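PDB 7A03: M32 carboxypeptidase from Chitinophagaceae bacterium, which probably acts as a metal-dependent carboxypeptidase of the M32 (Taq) family, removing residues one at a time from the C-terminal end of peptides. Local coordinates for residues I21-N26 against E281-P286; F201-F206 against E255-N260. All blocks are in the same frame, centred on the assembly; numbering follows the deposited sequence. Where two conformers were deposited one is given.

Contact 1 of 2, residues I21-N26 against E281-P286; sequences IADVRN and EQYGLP
Tyr283 carries most of this surface contact, its phenol meeting helix residues three apart. CG lies anti to the backbone N (chi1 173°), which sends the ring out of the loop 281-286 until OH arrives between Asp23 and Asn26. Tyr283 OH donates to Asp23 OD1 at 2.6 Å, using the anti lone pair of that oxygen, and the donor-acceptor line runs near the ring plane; the two side chains cross at about a right angle. Asn26 approaches tip to tip, its ND2 donating to Tyr283 OH at 3.1 Å, with OH close to the amide plane. The hydroxyl thus gives one bond and receives another, which fixes its rotation. Ala22 CB lies 3.8 Å from Tyr283 CE2 and touches Gly284 CA at 3.6 Å. With phi positive (84°), a CB on Gly284 would jam against Tyr283 O and also crowd Ala22 CB. A phenylalanine in place of Tyr283 lacks the hydroxyl and would probably leave Asp23 and Asn26 without their shared partner, loosening the turn's hold on the helix. This type II turn (Gln282 to Leu285), between helices 258-277 and 293-307, rests on helix 9-37, where Gln19 bonds Tyr283 O; Gln282 and Pro286 touch helix 82-100.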
ATOM      1  N   ILE A  21     -21.439  -4.912  11.833  1.00 13.78           N
ATOM      2  CA  ILE A  21     -20.920  -4.038  10.782  1.00 13.49           C
ATOM      3  C   ILE A  21     -19.815  -4.741  10.005  1.00 13.48           C
ATOM      4  O   ILE A  21     -19.756  -4.679   8.770  1.00 13.14           O
ATOM      5  CB  ILE A  21     -20.423  -2.715  11.391  1.00 13.92           C
ATOM      6  CG1 ILE A  21     -21.594  -1.886  11.920  1.00 17.19           C
ATOM      7  CG2 ILE A  21     -19.618  -1.910  10.369  1.00 16.08           C
ATOM      8  CD1 ILE A  21     -21.157  -0.853  12.934  1.00 13.85           C
ATOM      9  N   ALA A  22     -18.906  -5.402  10.722  1.00 13.90           N
ATOM     10  CA  ALA A  22     -17.804  -6.091  10.062  1.00 15.01           C
ATOM     11  C   ALA A  22     -18.308  -7.224   9.177  1.00 11.69           C
ATOM     12  O   ALA A  22     -17.742  -7.482   8.111  1.00 11.62           O
ATOM     13  CB  ALA A  22     -16.811  -6.619  11.101  1.00 15.34           C
ATOM     14  N   ASP A  23     -19.359  -7.929   9.609  1.00 14.76           N
ATOM     15  CA  ASP A  23     -19.941  -8.971   8.766  1.00 13.64           C
ATOM     16  C   ASP A  23     -20.415  -8.396   7.441  1.00 13.18           C
ATOM     17  O   ASP A  23     -20.171  -8.983   6.375  1.00 11.86           O
ATOM     18  CB  ASP A  23     -21.121  -9.638   9.476  1.00 11.95           C
ATOM     19  CG  ASP A  23     -20.699 -10.541  10.599  1.00 12.71           C
ATOM     20  OD1 ASP A  23     -19.499 -10.901  10.666  1.00 15.22           O
ATOM     21  OD2 ASP A  23     -21.558 -10.907  11.423  1.00 16.26           O
ATOM     22  N   VAL A  24     -21.110  -7.254   7.491  1.00 15.60           N
ATOM     23  CA  VAL A  24     -21.539  -6.619   6.243  1.00 13.55           C
ATOM     24  C   VAL A  24     -20.340  -6.202   5.396  1.00 12.93           C
ATOM     25  O   VAL A  24     -20.324  -6.396   4.172  1.00 12.21           O
ATOM     26  CB  VAL A  24     -22.479  -5.432   6.514  1.00 12.17           C
ATOM     27  CG1 VAL A  24     -22.951  -4.848   5.194  1.00 13.37           C
ATOM     28  CG2 VAL A  24     -23.678  -5.876   7.357  1.00 13.02           C
ATOM     29  N   ARG A  25     -19.327  -5.598   6.023  1.00 14.29           N
ATOM     30  CA  ARG A  25     -18.189  -5.107   5.245  1.00 13.48           C
ATOM     31  C   ARG A  25     -17.408  -6.257   4.621  1.00 11.79           C
ATOM     32  O   ARG A  25     -16.942  -6.165   3.481  1.00 11.86           O
ATOM     33  CB  ARG A  25     -17.297  -4.215   6.114  1.00 14.36           C
ATOM     34  CG  ARG A  25     -17.991  -2.936   6.560  1.00 20.10           C
ATOM     35  CD  ARG A  25     -17.042  -1.758   6.742  1.00 28.18           C
ATOM     36  NE  ARG A  25     -17.774  -0.575   7.203  1.00 28.25           N
ATOM     37  CZ  ARG A  25     -18.357   0.311   6.398  1.00 30.94           C
ATOM     38  NH1 ARG A  25     -18.298   0.159   5.080  1.00 28.30           N
ATOM     39  NH2 ARG A  25     -19.008   1.354   6.909  1.00 33.08           N
ATOM     40  N   ASN A  26     -17.312  -7.378   5.329  1.00 11.88           N
ATOM     41  CA  ASN A  26     -16.630  -8.526   4.754  1.00 13.65           C
ATOM     42  C   ASN A  26     -17.464  -9.188   3.664  1.00 11.65           C
ATOM     43  O   ASN A  26     -16.899  -9.716   2.700  1.00 13.69           O
ATOM     44  CB  ASN A  26     -16.240  -9.502   5.859  1.00 12.13           C
ATOM     45  CG  ASN A  26     -15.060  -8.992   6.656  1.00 12.60           C
ATOM     46  OD1 ASN A  26     -14.031  -8.609   6.075  1.00 14.07           O
ATOM     47  ND2 ASN A  26     -15.195  -8.965   7.973  1.00 14.25           N
ATOM     48  N   GLU A 281     -10.263 -12.857  17.886  1.00 16.08           N
ATOM     49  CA  GLU A 281     -11.117 -12.349  18.958  1.00 16.88           C
ATOM     50  C   GLU A 281     -11.368 -10.850  18.846  1.00 14.84           C
ATOM     51  O   GLU A 281     -12.298 -10.341  19.485  1.00 16.89           O
ATOM     52  CB  GLU A 281     -10.519 -12.673  20.328  1.00 20.97           C
ATOM     53  CG  GLU A 281     -11.558 -12.858  21.432  1.00 37.52           C
ATOM     54  CD  GLU A 281     -12.587 -13.932  21.103  1.00 49.65           C
ATOM     55  OE1 GLU A 281     -12.217 -14.954  20.481  1.00 52.45           O
ATOM     56  OE2 GLU A 281     -13.771 -13.750  21.465  1.00 53.01           O
ATOM     57  N   GLN A 282     -10.558 -10.142  18.055  1.00 14.65           N
ATOM     58  CA  GLN A 282     -10.710  -8.715  17.831  1.00 15.11           C
ATOM     59  C   GLN A 282     -11.383  -8.400  16.511  1.00 17.17           C
ATOM     60  O   GLN A 282     -11.352  -7.246  16.070  1.00 14.76           O
ATOM     61  CB  GLN A 282      -9.342  -8.033  17.897  1.00 14.09           C
ATOM     62  CG  GLN A 282      -8.758  -8.048  19.266  1.00 14.07           C
ATOM     63  CD  GLN A 282      -9.514  -7.161  20.222  1.00 17.74           C
ATOM     64  OE1 GLN A 282      -9.775  -5.989  19.921  1.00 17.95           O
ATOM     65  NE2 GLN A 282      -9.846  -7.695  21.397  1.00 21.24           N
ATOM     66  N   TYR A 283     -11.993  -9.399  15.879  1.00 17.19           N
ATOM     67  CA  TYR A 283     -12.708  -9.213  14.625  1.00 15.91           C
ATOM     68  C   TYR A 283     -13.675  -8.038  14.725  1.00 16.62           C
ATOM     69  O   TYR A 283     -14.470  -7.953  15.664  1.00 15.96           O
ATOM     70  CB  TYR A 283     -13.495 -10.494  14.372  1.00 13.32           C
ATOM     71  CG  TYR A 283     -14.454 -10.456  13.200  1.00 13.00           C
ATOM     72  CD1 TYR A 283     -14.003 -10.690  11.914  1.00 14.73           C
ATOM     73  CD2 TYR A 283     -15.817 -10.200  13.386  1.00 13.92           C
ATOM     74  CE1 TYR A 283     -14.869 -10.681  10.837  1.00 14.18           C
ATOM     75  CE2 TYR A 283     -16.684 -10.192  12.310  1.00 13.95           C
ATOM     76  CZ  TYR A 283     -16.206 -10.427  11.045  1.00 13.18           C
ATOM     77  OH  TYR A 283     -17.071 -10.422   9.982  1.00 14.81           O
ATOM     78  N   GLY A 284     -13.588  -7.118  13.767  1.00 14.05           N
ATOM     79  CA  GLY A 284     -14.479  -5.973  13.743  1.00 15.70           C
ATOM     80  C   GLY A 284     -14.067  -4.799  14.602  1.00 13.76           C
ATOM     81  O   GLY A 284     -14.712  -3.747  14.529  1.00 14.60           O
ATOM     82  N   LEU A 285     -13.007  -4.922  15.397  1.00 13.16           N
ATOM     83  CA  LEU A 285     -12.609  -3.904  16.359  1.00 12.41           C
ATOM     84  C   LEU A 285     -11.269  -3.307  15.960  1.00 12.97           C
ATOM     85  O   LEU A 285     -10.478  -3.944  15.254  1.00 12.49           O
ATOM     86  CB  LEU A 285     -12.483  -4.522  17.759  1.00 12.66           C
ATOM     87  CG  LEU A 285     -13.626  -5.451  18.176  1.00 13.41           C
ATOM     88  CD1 LEU A 285     -13.415  -5.978  19.592  1.00 15.02           C
ATOM     89  CD2 LEU A 285     -14.951  -4.708  18.123  1.00 15.87           C
ATOM     90  N   PRO A 286     -10.971  -2.081  16.407  1.00 15.35           N
ATOM     91  CA  PRO A 286      -9.716  -1.447  15.972  1.00 15.22           C
ATOM     92  C   PRO A 286      -8.479  -2.276  16.265  1.00 13.80           C
ATOM     93  O   PRO A 286      -7.565  -2.327  15.434  1.00 13.81           O
ATOM     94  CB  PRO A 286      -9.727  -0.094  16.704  1.00 13.86           C
ATOM     95  CG  PRO A 286     -11.206   0.196  16.905  1.00 14.42           C
ATOM     96  CD  PRO A 286     -11.810  -1.162  17.196  1.00 14.60           C
TER

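Contact 2 of 2, residues F201-F206 against E255-N260; sequences FLHLHF and ENDFSN
Two backbone hydrogen bonds join the segments: Phe258 N donates to Leu202 O at 2.9 Å, almost along the C=O axis, and Phe206 N donates to Glu255 O at 2.7 Å, with the N-H nearly straight on the acceptor (173°). Between them the chains run antiparallel, and CA-H...O contacts fill in, such as Asn256 CA to Leu204 O. Phe258 shows how the buried side is packed. Phe258 CB stands over the centre of the Phe206 ring, 3.7 Å from the centroid and only 8° off the normal, a CH-pi contact. Its CG, anti to the backbone N, passes over the same ring toward CE2 and CD2. Phe258 CD1 then comes within 3.5 Å of Phe206 CD2, Phe258 CE1 lies farther from that atom, and Leu202 CD2 lies at the edge of the Phe258 ring, near its CD2. The two phenyl planes are inclined at 31°, so the pair is oblique. Outside this apolar patch, the carboxylate of Asp257 lies alongside the His203 imidazole, roughly stacked on one face, with Asp257 OD2 3.8 Å from His203 NE2; the nearby carboxylate would probably favour the protonated form of the imidazole. A water donates both to His203 O and to Asn256 OD1, bridging the two segments on the outer side. Phe337 of helix 334-341 packs on both Leu202 and Phe258, and Phe325 meets Phe206 edge-to-face. Asp257 OD1 accepts from Ser259 N at 3.0 Å, met from above the carboxylate plane: Asp257 is the N-cap of helix 258-277, whose later HExxH pattern (His267, Glu268, His271) is consistent with the zinc-binding helix of M32 peptidases, although no metal is bound to those histidines here.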
ATOM      1  N   PHE A 201      17.394 -12.203 -20.441  1.00 24.05           N
ATOM      2  CA  PHE A 201      16.883 -13.514 -20.061  1.00 21.07           C
ATOM      3  C   PHE A 201      15.583 -13.425 -19.277  1.00 19.78           C
ATOM      4  O   PHE A 201      14.816 -14.397 -19.255  1.00 21.34           O
ATOM      5  CB  PHE A 201      17.932 -14.296 -19.258  1.00 19.02           C
ATOM      6  CG  PHE A 201      18.537 -13.521 -18.111  1.00 17.53           C
ATOM      7  CD1 PHE A 201      17.888 -13.442 -16.885  1.00 20.71           C
ATOM      8  CD2 PHE A 201      19.770 -12.903 -18.251  1.00 18.63           C
ATOM      9  CE1 PHE A 201      18.440 -12.729 -15.826  1.00 16.37           C
ATOM     10  CE2 PHE A 201      20.334 -12.206 -17.192  1.00 19.05           C
ATOM     11  CZ  PHE A 201      19.670 -12.125 -15.982  1.00 19.75           C
ATOM     12  N   LEU A 202      15.298 -12.283 -18.648  1.00 17.35           N
ATOM     13  CA  LEU A 202      14.039 -12.153 -17.922  1.00 16.96           C
ATOM     14  C   LEU A 202      12.851 -12.027 -18.860  1.00 18.40           C
ATOM     15  O   LEU A 202      11.711 -12.222 -18.424  1.00 19.66           O
ATOM     16  CB  LEU A 202      14.071 -10.953 -16.975  1.00 20.62           C
ATOM     17  CG  LEU A 202      14.994 -11.019 -15.764  1.00 18.94           C
ATOM     18  CD1 LEU A 202      14.858  -9.723 -14.980  1.00 18.12           C
ATOM     19  CD2 LEU A 202      14.679 -12.205 -14.872  1.00 19.65           C
ATOM     20  N   HIS A 203      13.095 -11.727 -20.138  1.00 21.49           N
ATOM     21  CA  HIS A 203      12.029 -11.597 -21.118  1.00 25.25           C
ATOM     22  C   HIS A 203      11.970 -12.779 -22.076  1.00 21.56           C
ATOM     23  O   HIS A 203      11.323 -12.689 -23.125  1.00 24.44           O
ATOM     24  CB  HIS A 203      12.131 -10.263 -21.855  1.00 26.01           C
ATOM     25  CG  HIS A 203      11.791  -9.089 -20.992  1.00 33.05           C
ATOM     26  ND1 HIS A 203      12.566  -8.706 -19.919  1.00 40.89           N
ATOM     27  CD2 HIS A 203      10.743  -8.231 -21.023  1.00 39.11           C
ATOM     28  CE1 HIS A 203      12.021  -7.653 -19.335  1.00 40.22           C
ATOM     29  NE2 HIS A 203      10.913  -7.346 -19.985  1.00 40.01           N
ATOM     30  N   LEU A 204      12.622 -13.888 -21.730  1.00 17.74           N
ATOM     31  CA  LEU A 204      12.432 -15.149 -22.443  1.00 18.47           C
ATOM     32  C   LEU A 204      11.060 -15.727 -22.074  1.00 20.12           C
ATOM     33  O   LEU A 204      10.244 -15.100 -21.387  1.00 22.82           O
ATOM     34  CB  LEU A 204      13.576 -16.111 -22.133  1.00 19.01           C
ATOM     35  CG  LEU A 204      14.969 -15.705 -22.608  1.00 20.96           C
ATOM     36  CD1 LEU A 204      16.067 -16.608 -22.033  1.00 22.07           C
ATOM     37  CD2 LEU A 204      14.996 -15.709 -24.132  1.00 20.50           C
ATOM     38  N   HIS A 205      10.785 -16.946 -22.522  1.00 19.90           N
ATOM     39  CA  HIS A 205       9.489 -17.576 -22.286  1.00 18.42           C
ATOM     40  C   HIS A 205       9.548 -18.402 -21.009  1.00 18.50           C
ATOM     41  O   HIS A 205      10.334 -19.351 -20.913  1.00 22.73           O
ATOM     42  CB  HIS A 205       9.083 -18.476 -23.457  1.00 19.29           C
ATOM     43  CG  HIS A 205       7.820 -19.247 -23.206  1.00 24.95           C
ATOM     44  ND1 HIS A 205       6.569 -18.723 -23.446  1.00 30.51           N
ATOM     45  CD2 HIS A 205       7.617 -20.498 -22.725  1.00 26.22           C
ATOM     46  CE1 HIS A 205       5.649 -19.618 -23.129  1.00 30.13           C
ATOM     47  NE2 HIS A 205       6.259 -20.705 -22.692  1.00 30.39           N
ATOM     48  N   PHE A 206       8.686 -18.072 -20.047  1.00 18.51           N
ATOM     49  CA  PHE A 206       8.633 -18.759 -18.759  1.00 18.29           C
ATOM     50  C   PHE A 206       7.265 -19.416 -18.613  1.00 15.93           C
ATOM     51  O   PHE A 206       6.261 -18.726 -18.402  1.00 16.47           O
ATOM     52  CB  PHE A 206       8.923 -17.787 -17.611  1.00 17.12           C
ATOM     53  CG  PHE A 206      10.363 -17.353 -17.535  1.00 17.09           C
ATOM     54  CD1 PHE A 206      10.830 -16.328 -18.340  1.00 17.09           C
ATOM     55  CD2 PHE A 206      11.248 -17.976 -16.661  1.00 14.89           C
ATOM     56  CE1 PHE A 206      12.163 -15.924 -18.280  1.00 16.60           C
ATOM     57  CE2 PHE A 206      12.586 -17.570 -16.575  1.00 16.59           C
ATOM     58  CZ  PHE A 206      13.039 -16.545 -17.394  1.00 17.62           C
ATOM     59  N   GLU A 255       3.971 -14.718 -19.381  1.00 20.63           N
ATOM     60  CA  GLU A 255       4.892 -15.772 -19.806  1.00 17.13           C
ATOM     61  C   GLU A 255       6.166 -15.239 -20.448  1.00 20.90           C
ATOM     62  O   GLU A 255       7.108 -16.016 -20.633  1.00 25.56           O
ATOM     63  CB  GLU A 255       4.254 -16.762 -20.787  1.00 24.59           C
ATOM     64  CG  GLU A 255       2.957 -17.393 -20.353  1.00 34.22           C
ATOM     65  CD  GLU A 255       2.173 -17.927 -21.537  1.00 46.03           C
ATOM     66  OE1 GLU A 255       2.675 -17.814 -22.679  1.00 47.05           O
ATOM     67  OE2 GLU A 255       1.060 -18.457 -21.326  1.00 50.28           O
ATOM     68  N   ASN A 256       6.219 -13.957 -20.804  1.00 18.03           N
ATOM     69  CA  ASN A 256       7.414 -13.370 -21.401  1.00 22.51           C
ATOM     70  C   ASN A 256       8.047 -12.304 -20.519  1.00 22.73           C
ATOM     71  O   ASN A 256       8.790 -11.451 -21.014  1.00 23.00           O
ATOM     72  CB  ASN A 256       7.111 -12.800 -22.786  1.00 20.56           C
ATOM     73  CG  ASN A 256       6.477 -13.827 -23.700  1.00 23.86           C
ATOM     74  OD1 ASN A 256       7.082 -14.852 -24.018  1.00 24.74           O
ATOM     75  ND2 ASN A 256       5.249 -13.563 -24.115  1.00 28.31           N
ATOM     76  N   ASP A 257       7.765 -12.325 -19.224  1.00 19.56           N
ATOM     77  CA  ASP A 257       8.392 -11.382 -18.306  1.00 18.64           C
ATOM     78  C   ASP A 257       8.389 -12.022 -16.924  1.00 19.80           C
ATOM     79  O   ASP A 257       7.401 -11.931 -16.187  1.00 19.02           O
ATOM     80  CB  ASP A 257       7.671 -10.045 -18.303  1.00 22.57           C
ATOM     81  CG  ASP A 257       8.414  -8.994 -17.520  1.00 26.11           C
ATOM     82  OD1 ASP A 257       9.402  -9.351 -16.835  1.00 22.94           O
ATOM     83  OD2 ASP A 257       8.019  -7.809 -17.601  1.00 31.32           O
ATOM     84  N   PHE A 258       9.508 -12.646 -16.577  1.00 16.04           N
ATOM     85  CA  PHE A 258       9.623 -13.302 -15.291  1.00 15.12           C
ATOM     86  C   PHE A 258       9.594 -12.319 -14.121  1.00 15.39           C
ATOM     87  O   PHE A 258       9.322 -12.734 -12.989  1.00 15.76           O
ATOM     88  CB  PHE A 258      10.910 -14.142 -15.254  1.00 13.73           C
ATOM     89  CG  PHE A 258      11.013 -15.021 -14.050  1.00 14.01           C
ATOM     90  CD1 PHE A 258      10.205 -16.146 -13.923  1.00 14.98           C
ATOM     91  CD2 PHE A 258      11.902 -14.728 -13.029  1.00 20.02           C
ATOM     92  CE1 PHE A 258      10.298 -16.959 -12.797  1.00 15.77           C
ATOM     93  CE2 PHE A 258      11.999 -15.541 -11.906  1.00 17.78           C
ATOM     94  CZ  PHE A 258      11.196 -16.656 -11.794  1.00 20.02           C
ATOM     95  N   SER A 259       9.856 -11.029 -14.364  0.59 15.49           N
ATOM     96  CA  SER A 259       9.874 -10.040 -13.281  0.59 17.31           C
ATOM     97  C   SER A 259       8.508  -9.848 -12.633  0.59 16.35           C
ATOM     98  O   SER A 259       8.418  -9.337 -11.512  0.59 14.03           O
ATOM     99  CB  SER A 259      10.337  -8.685 -13.821  0.59 16.21           C
ATOM    100  OG  SER A 259      11.614  -8.780 -14.421  0.59 20.50           O
ATOM    101  N   ASN A 260       7.443 -10.254 -13.304  1.00 13.40           N
ATOM    102  CA  ASN A 260       6.101  -9.865 -12.883  1.00 15.70           C
ATOM    103  C   ASN A 260       5.610 -10.727 -11.725  1.00 17.80           C
ATOM    104  O   ASN A 260       5.541 -10.275 -10.573  1.00 17.44           O
ATOM    105  CB  ASN A 260       5.159  -9.931 -14.088  1.00 18.53           C
ATOM    106  CG  ASN A 260       3.851  -9.212 -13.855  1.00 31.84           C
ATOM    107  OD1 ASN A 260       3.256  -9.301 -12.782  1.00 42.38           O
ATOM    108  ND2 ASN A 260       3.380  -8.509 -14.881  1.00 33.88           N
TER
HETATM  109  O   HOH W   1       9.532 -14.245 -24.604  1.00 27.66           O

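How the contacts relate
Both contacts involve the flanks of helix 258-277: contact 2 lies at its start, and contact 1 uses the loop that follows its end. Their centres are 40 Å apart and their nearest atoms about 25 Å, so they do not touch, although contact 2 is nested in sequence within the span closed by contact 1. Contact 1 is a surface contact of 186 Å², its hydrogen bonds made by side chains between a loop and helix 9-37. Contact 2 buries 522 Å² and is partly buried: main-chain bonds join two loop-like segments, an aromatic and leucine cluster lies inside, and polar groups and a water lie on the outer side.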